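Local atomic coordinates of superoxide dismutase 1 (Perkinsus marinus, PDB entry 2CW2), a protein that probably detoxifies superoxide radicals formed inside cells, converting them to hydrogen peroxide and molecular oxygen at an iron centre. Residues Thr68-Ile79 / Glu91-Ala99. Numbering follows the deposited sequence.
Sequences TLNSIAAENSTI and ETGKPFNQA
The amide of Q98 reaches across to helix 68-73 and ends among T68, L69 and I72. Its CG lies anti to the carbonyl carbon (chi1 -58°) and the chain runs straight beyond it, which carries the amide up to the opposing backbone. OE1 comes within 2.9 Å of L69 N, but the angle is too poor for a hydrogen bond. NE2 has no polar partner in the model although the contact buries it; its position is doubtful, as it lies too close to K94 CG. I72 comes from the opposite direction and sets its CD1 between the two amide ends, 3.2 Å from OE1 and tilted out of the amide plane. T68 turns its CG2 to the contact, while its OG1 is hydrogen-bonded to T64 O.

L69 CD2 packs beside Q98, 4.3 Å from A99 CB. Toward the other end of the contact, I79 CG1 lies 4.1 Å from E91 CD. Farther out, a water accepts from N76 ND2 (3.1 Å, an atom of less certain placement) and donates to E91 OE2 (3.0 Å). N76 itself caps helix 77-81, its OD1 receiving I79 N at 2.9 Å (164° at the hydrogen).

The axes of segments 68-73 and 93-99 pass 9.7 Å apart at 136°, a splayed antiparallel pairing within the alpha-hairpin domain of Fe/Mn superoxide dismutases. Helix 84-90 adjoins it, L84 touching L69 and I87 touching I79 and A99; helix 93-110 continues to the iron ligand H105.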
ATOM      1  N   THR A  68       2.829  -8.702  16.582  1.00 13.66           N
ATOM      2  CA  THR A  68       1.445  -9.133  16.330  1.00 14.00           C
ATOM      3  C   THR A  68       1.356 -10.629  16.108  1.00 14.38           C
ATOM      4  O   THR A  68       0.456 -11.287  16.653  1.00 14.11           O
ATOM      5  CB  THR A  68       0.818  -8.366  15.149  1.00 12.76           C
ATOM      6  OG1 THR A  68       1.007  -6.968  15.361  1.00 13.36           O
ATOM      7  CG2 THR A  68      -0.720  -8.528  15.151  1.00 12.54           C
ATOM      8  N   LEU A  69       2.292 -11.168  15.317  1.00 13.91           N
ATOM      9  CA  LEU A  69       2.392 -12.617  15.102  1.00 13.27           C
ATOM     10  C   LEU A  69       2.528 -13.347  16.442  1.00 14.06           C
ATOM     11  O   LEU A  69       1.888 -14.387  16.679  1.00 14.66           O
ATOM     12  CB  LEU A  69       3.585 -12.956  14.206  1.00 12.52           C
ATOM     13  CG  LEU A  69       3.753 -14.435  13.846  1.00 12.07           C
ATOM     14  CD1 LEU A  69       2.467 -14.934  13.205  1.00 11.88           C
ATOM     15  CD2 LEU A  69       4.961 -14.685  12.924  1.00 11.67           C
ATOM     16  N   ASN A  70       3.367 -12.800  17.315  1.00 14.30           N
ATOM     17  CA  ASN A  70       3.549 -13.381  18.641  1.00 14.99           C
ATOM     18  C   ASN A  70       2.256 -13.382  19.475  1.00 16.54           C
ATOM     19  O   ASN A  70       1.959 -14.348  20.216  1.00 16.72           O
ATOM     20  CB  ASN A  70       4.701 -12.669  19.365  1.00 14.57           C
ATOM     21  CG  ASN A  70       6.047 -13.253  18.994  1.00 14.80           C
ATOM     22  OD1 ASN A  70       6.126 -14.408  18.562  1.00 14.19           O
ATOM     23  ND2 ASN A  70       7.118 -12.473  19.177  1.00 14.54           N
ATOM     24  N   SER A  71       1.479 -12.315  19.323  1.00 17.57           N
ATOM     25  CA  SER A  71       0.190 -12.203  19.983  1.00 20.28           C
ATOM     26  C   SER A  71      -0.728 -13.340  19.542  1.00 20.34           C
ATOM     27  O   SER A  71      -1.425 -13.938  20.360  1.00 19.92           O
ATOM     28  CB  SER A  71      -0.438 -10.827  19.711  1.00 21.80           C
ATOM     29  OG  SER A  71      -1.588 -10.614  20.521  1.00 26.06           O
ATOM     30  N   ILE A  72      -0.711 -13.642  18.245  1.00 18.78           N
ATOM     31  CA  ILE A  72      -1.491 -14.750  17.720  1.00 19.07           C
ATOM     32  C   ILE A  72      -0.912 -16.083  18.165  1.00 18.99           C
ATOM     33  O   ILE A  72      -1.664 -16.991  18.549  1.00 18.60           O
ATOM     34  CB  ILE A  72      -1.584 -14.667  16.188  1.00 18.56           C
ATOM     35  CG1 ILE A  72      -2.446 -13.470  15.793  1.00 19.13           C
ATOM     36  CG2 ILE A  72      -2.157 -15.964  15.588  1.00 19.75           C
ATOM     37  CD1 ILE A  72      -2.227 -13.054  14.401  1.00 20.59           C
ATOM     38  N   ALA A  73       0.415 -16.197  18.138  1.00 18.83           N
ATOM     39  CA  ALA A  73       1.089 -17.434  18.551  1.00 20.46           C
ATOM     40  C   ALA A  73       0.739 -17.801  19.991  1.00 21.15           C
ATOM     41  O   ALA A  73       0.615 -18.985  20.324  1.00 21.71           O
ATOM     42  CB  ALA A  73       2.613 -17.305  18.392  1.00 20.65           C
ATOM     43  N   ALA A  74       0.560 -16.786  20.830  1.00 21.50           N
ATOM     44  CA  ALA A  74       0.238 -16.998  22.232  1.00 22.91           C
ATOM     45  C   ALA A  74      -1.111 -17.689  22.411  1.00 24.70           C
ATOM     46  O   ALA A  74      -1.337 -18.363  23.421  1.00 25.21           O
ATOM     47  CB  ALA A  74       0.245 -15.679  22.978  1.00 23.16           C
ATOM     48  N   GLU A  75      -2.000 -17.519  21.436  1.00 25.91           N
ATOM     49  CA  GLU A  75      -3.339 -18.097  21.515  1.00 28.13           C
ATOM     50  C   GLU A  75      -3.615 -19.155  20.443  1.00 27.83           C
ATOM     51  O   GLU A  75      -4.740 -19.628  20.292  1.00 27.30           O
ATOM     52  CB  GLU A  75      -4.395 -16.993  21.467  1.00 30.77           C
ATOM     53  CG  GLU A  75      -5.141 -16.841  22.782  1.00 34.32           C
ATOM     54  CD  GLU A  75      -5.511 -15.405  23.092  1.00 36.61           C
ATOM     55  OE1 GLU A  75      -6.340 -14.825  22.342  1.00 37.95           O
ATOM     56  OE2 GLU A  75      -4.978 -14.860  24.094  1.00 37.95           O
ATOM     57  N   ASN A  76      -2.580 -19.526  19.705  1.00 25.97           N
ATOM     58  CA  ASN A  76      -2.702 -20.497  18.637  1.00 25.93           C
ATOM     59  C   ASN A  76      -1.436 -21.351  18.569  1.00 25.93           C
ATOM     60  O   ASN A  76      -0.438 -20.974  17.941  1.00 24.16           O
ATOM     61  CB  ASN A  76      -2.976 -19.781  17.307  1.00 26.64           C
ATOM     62  CG  ASN A  76      -3.304 -20.736  16.181  1.00 27.48           C
ATOM     63  OD1 ASN A  76      -2.736 -21.820  16.082  1.00 28.05           O
ATOM     64  ND2 ASN A  76      -4.217 -20.321  15.304  1.00 28.34           N
ATOM     65  N   SER A  77      -1.482 -22.501  19.237  1.00 25.71           N
ATOM     66  CA  SER A  77      -0.299 -23.331  19.397  1.00 26.16           C
ATOM     67  C   SER A  77       0.130 -23.894  18.050  1.00 25.75           C
ATOM     68  O   SER A  77       1.297 -24.221  17.848  1.00 26.71           O
ATOM     69  CB  SER A  77      -0.576 -24.451  20.415  1.00 26.64           C
ATOM     70  OG  SER A  77      -1.547 -25.343  19.897  1.00 27.61           O
ATOM     71  N   THR A  78      -0.818 -23.984  17.124  1.00 25.28           N
ATOM     72  CA  THR A  78      -0.554 -24.417  15.764  1.00 24.81           C
ATOM     73  C   THR A  78       0.335 -23.403  15.035  1.00 24.28           C
ATOM     74  O   THR A  78       1.363 -23.761  14.441  1.00 24.61           O
ATOM     75  CB  THR A  78      -1.906 -24.606  15.010  1.00 25.74           C
ATOM     76  OG1 THR A  78      -2.465 -25.884  15.339  1.00 26.76           O
ATOM     77  CG2 THR A  78      -1.692 -24.699  13.509  1.00 26.02           C
ATOM     78  N   ILE A  79      -0.058 -22.135  15.082  1.00 23.15           N
ATOM     79  CA  ILE A  79       0.765 -21.098  14.477  1.00 21.79           C
ATOM     80  C   ILE A  79       2.106 -21.026  15.212  1.00 21.25           C
ATOM     81  O   ILE A  79       3.181 -21.044  14.597  1.00 19.69           O
ATOM     82  CB  ILE A  79       0.057 -19.740  14.525  1.00 22.49           C
ATOM     83  CG1 ILE A  79      -0.868 -19.591  13.305  1.00 22.71           C
ATOM     84  CG2 ILE A  79       1.078 -18.603  14.548  1.00 21.64           C
ATOM     85  CD1 ILE A  79      -2.240 -19.096  13.656  1.00 23.98           C
ATOM     86  N   GLU A  91      -0.999 -21.073   6.009  1.00 18.35           N
ATOM     87  CA  GLU A  91      -2.010 -20.261   6.683  1.00 18.70           C
ATOM     88  C   GLU A  91      -2.796 -19.332   5.752  1.00 15.87           C
ATOM     89  O   GLU A  91      -2.569 -19.299   4.542  1.00 13.53           O
ATOM     90  CB  GLU A  91      -1.475 -19.555   7.939  1.00 24.25           C
ATOM     91  CG  GLU A  91      -2.119 -20.018   9.256  1.00 27.67           C
ATOM     92  CD  GLU A  91      -1.649 -21.410   9.702  1.00 28.43           C
ATOM     93  OE1 GLU A  91      -0.528 -21.805   9.310  1.00 30.50           O
ATOM     94  OE2 GLU A  91      -2.403 -22.116  10.418  1.00 28.15           O
ATOM     95  N   THR A  92      -3.784 -18.650   6.314  1.00 15.00           N
ATOM     96  CA  THR A  92      -4.659 -17.767   5.543  1.00 14.39           C
ATOM     97  C   THR A  92      -4.913 -16.524   6.372  1.00 14.50           C
ATOM     98  O   THR A  92      -4.673 -16.529   7.590  1.00 14.48           O
ATOM     99  CB  THR A  92      -6.023 -18.420   5.252  1.00 15.82           C
ATOM    100  OG1 THR A  92      -6.687 -18.721   6.487  1.00 15.76           O
ATOM    101  CG2 THR A  92      -5.864 -19.761   4.553  1.00 15.23           C
ATOM    102  N   GLY A  93      -5.386 -15.473   5.712  1.00 13.19           N
ATOM    103  CA  GLY A  93      -5.717 -14.234   6.378  1.00 12.76           C
ATOM    104  C   GLY A  93      -4.590 -13.577   7.163  1.00 13.21           C
ATOM    105  O   GLY A  93      -3.423 -13.554   6.736  1.00 11.44           O
ATOM    106  N   LYS A  94      -4.945 -13.016   8.310  1.00 13.64           N
ATOM    107  CA  LYS A  94      -3.997 -12.215   9.098  1.00 14.90           C
ATOM    108  C   LYS A  94      -2.681 -12.953   9.455  1.00 14.28           C
ATOM    109  O   LYS A  94      -1.598 -12.425   9.216  1.00 12.81           O
ATOM    110  CB  LYS A  94      -4.692 -11.644  10.334  1.00 17.07           C
ATOM    111  CG  LYS A  94      -3.900 -10.623  11.102  1.00 19.16           C
ATOM    112  CD  LYS A  94      -4.812  -9.779  12.029  1.00 21.00           C
ATOM    113  CE  LYS A  94      -4.013  -9.166  13.183  1.00 22.91           C
ATOM    114  NZ  LYS A  94      -4.792  -8.104  13.884  1.00 23.21           N
ATOM    115  N   PRO A  95      -2.766 -14.162  10.014  1.00 15.01           N
ATOM    116  CA  PRO A  95      -1.556 -14.937  10.342  1.00 14.46           C
ATOM    117  C   PRO A  95      -0.650 -15.145   9.125  1.00 14.00           C
ATOM    118  O   PRO A  95       0.568 -14.997   9.244  1.00 12.90           O
ATOM    119  CB  PRO A  95      -2.102 -16.291  10.811  1.00 16.17           C
ATOM    120  CG  PRO A  95      -3.502 -16.042  11.212  1.00 16.00           C
ATOM    121  CD  PRO A  95      -3.997 -14.855  10.408  1.00 15.61           C
ATOM    122  N   PHE A  96      -1.231 -15.466   7.973  1.00 12.73           N
ATOM    123  CA  PHE A  96      -0.427 -15.554   6.771  1.00 12.12           C
ATOM    124  C   PHE A  96       0.237 -14.212   6.491  1.00 12.16           C
ATOM    125  O   PHE A  96       1.441 -14.155   6.181  1.00 11.80           O
ATOM    126  CB  PHE A  96      -1.269 -15.933   5.547  1.00 11.52           C
ATOM    127  CG  PHE A  96      -0.556 -15.673   4.263  1.00 10.98           C
ATOM    128  CD1 PHE A  96       0.321 -16.609   3.750  1.00 11.36           C
ATOM    129  CD2 PHE A  96      -0.674 -14.444   3.622  1.00 11.17           C
ATOM    130  CE1 PHE A  96       1.024 -16.361   2.579  1.00 11.04           C
ATOM    131  CE2 PHE A  96       0.033 -14.187   2.455  1.00 11.55           C
ATOM    132  CZ  PHE A  96       0.896 -15.145   1.942  1.00 12.05           C
ATOM    133  N   ASN A  97      -0.558 -13.144   6.540  1.00 10.68           N
ATOM    134  CA  ASN A  97      -0.045 -11.826   6.158  1.00 12.16           C
ATOM    135  C   ASN A  97       1.106 -11.434   7.071  1.00 11.50           C
ATOM    136  O   ASN A  97       2.110 -10.856   6.631  1.00 10.23           O
ATOM    137  CB  ASN A  97      -1.148 -10.752   6.202  1.00 11.78           C
ATOM    138  CG  ASN A  97      -2.162 -10.888   5.067  1.00 12.14           C
ATOM    139  OD1 ASN A  97      -1.866 -11.437   3.997  1.00 12.18           O
ATOM    140  ND2 ASN A  97      -3.371 -10.357   5.289  1.00 10.84           N
ATOM    141  N   GLN A  98       0.978 -11.769   8.350  1.00 10.67           N
ATOM    142  CA  GLN A  98       2.002 -11.367   9.298  1.00 12.29           C
ATOM    143  C   GLN A  98       3.270 -12.178   9.119  1.00 11.84           C
ATOM    144  O   GLN A  98       4.370 -11.621   9.087  1.00 10.83           O
ATOM    145  CB  GLN A  98       1.507 -11.520  10.725  1.00 13.94           C
ATOM    146  CG  GLN A  98       0.274 -10.728  11.002  1.00 18.53           C
ATOM    147  CD  GLN A  98      -0.272 -11.057  12.339  1.00 19.90           C
ATOM    148  OE1 GLN A  98       0.405 -11.697  13.124  1.00 25.16           O
ATOM    149  NE2 GLN A  98      -1.487 -10.651  12.613  1.00 23.89           N
ATOM    150  N   ALA A  99       3.132 -13.501   9.055  1.00 11.71           N
ATOM    151  CA  ALA A  99       4.313 -14.346   8.891  1.00 11.30           C
ATOM    152  C   ALA A  99       5.054 -14.021   7.593  1.00 11.05           C
ATOM    153  O   ALA A  99       6.303 -13.923   7.562  1.00 11.26           O
ATOM    154  CB  ALA A  99       3.913 -15.806   8.921  1.00 12.26           C
TER
HETATM  155  O   HOH W   1      -4.498 -21.543  12.502  1.00 31.63           O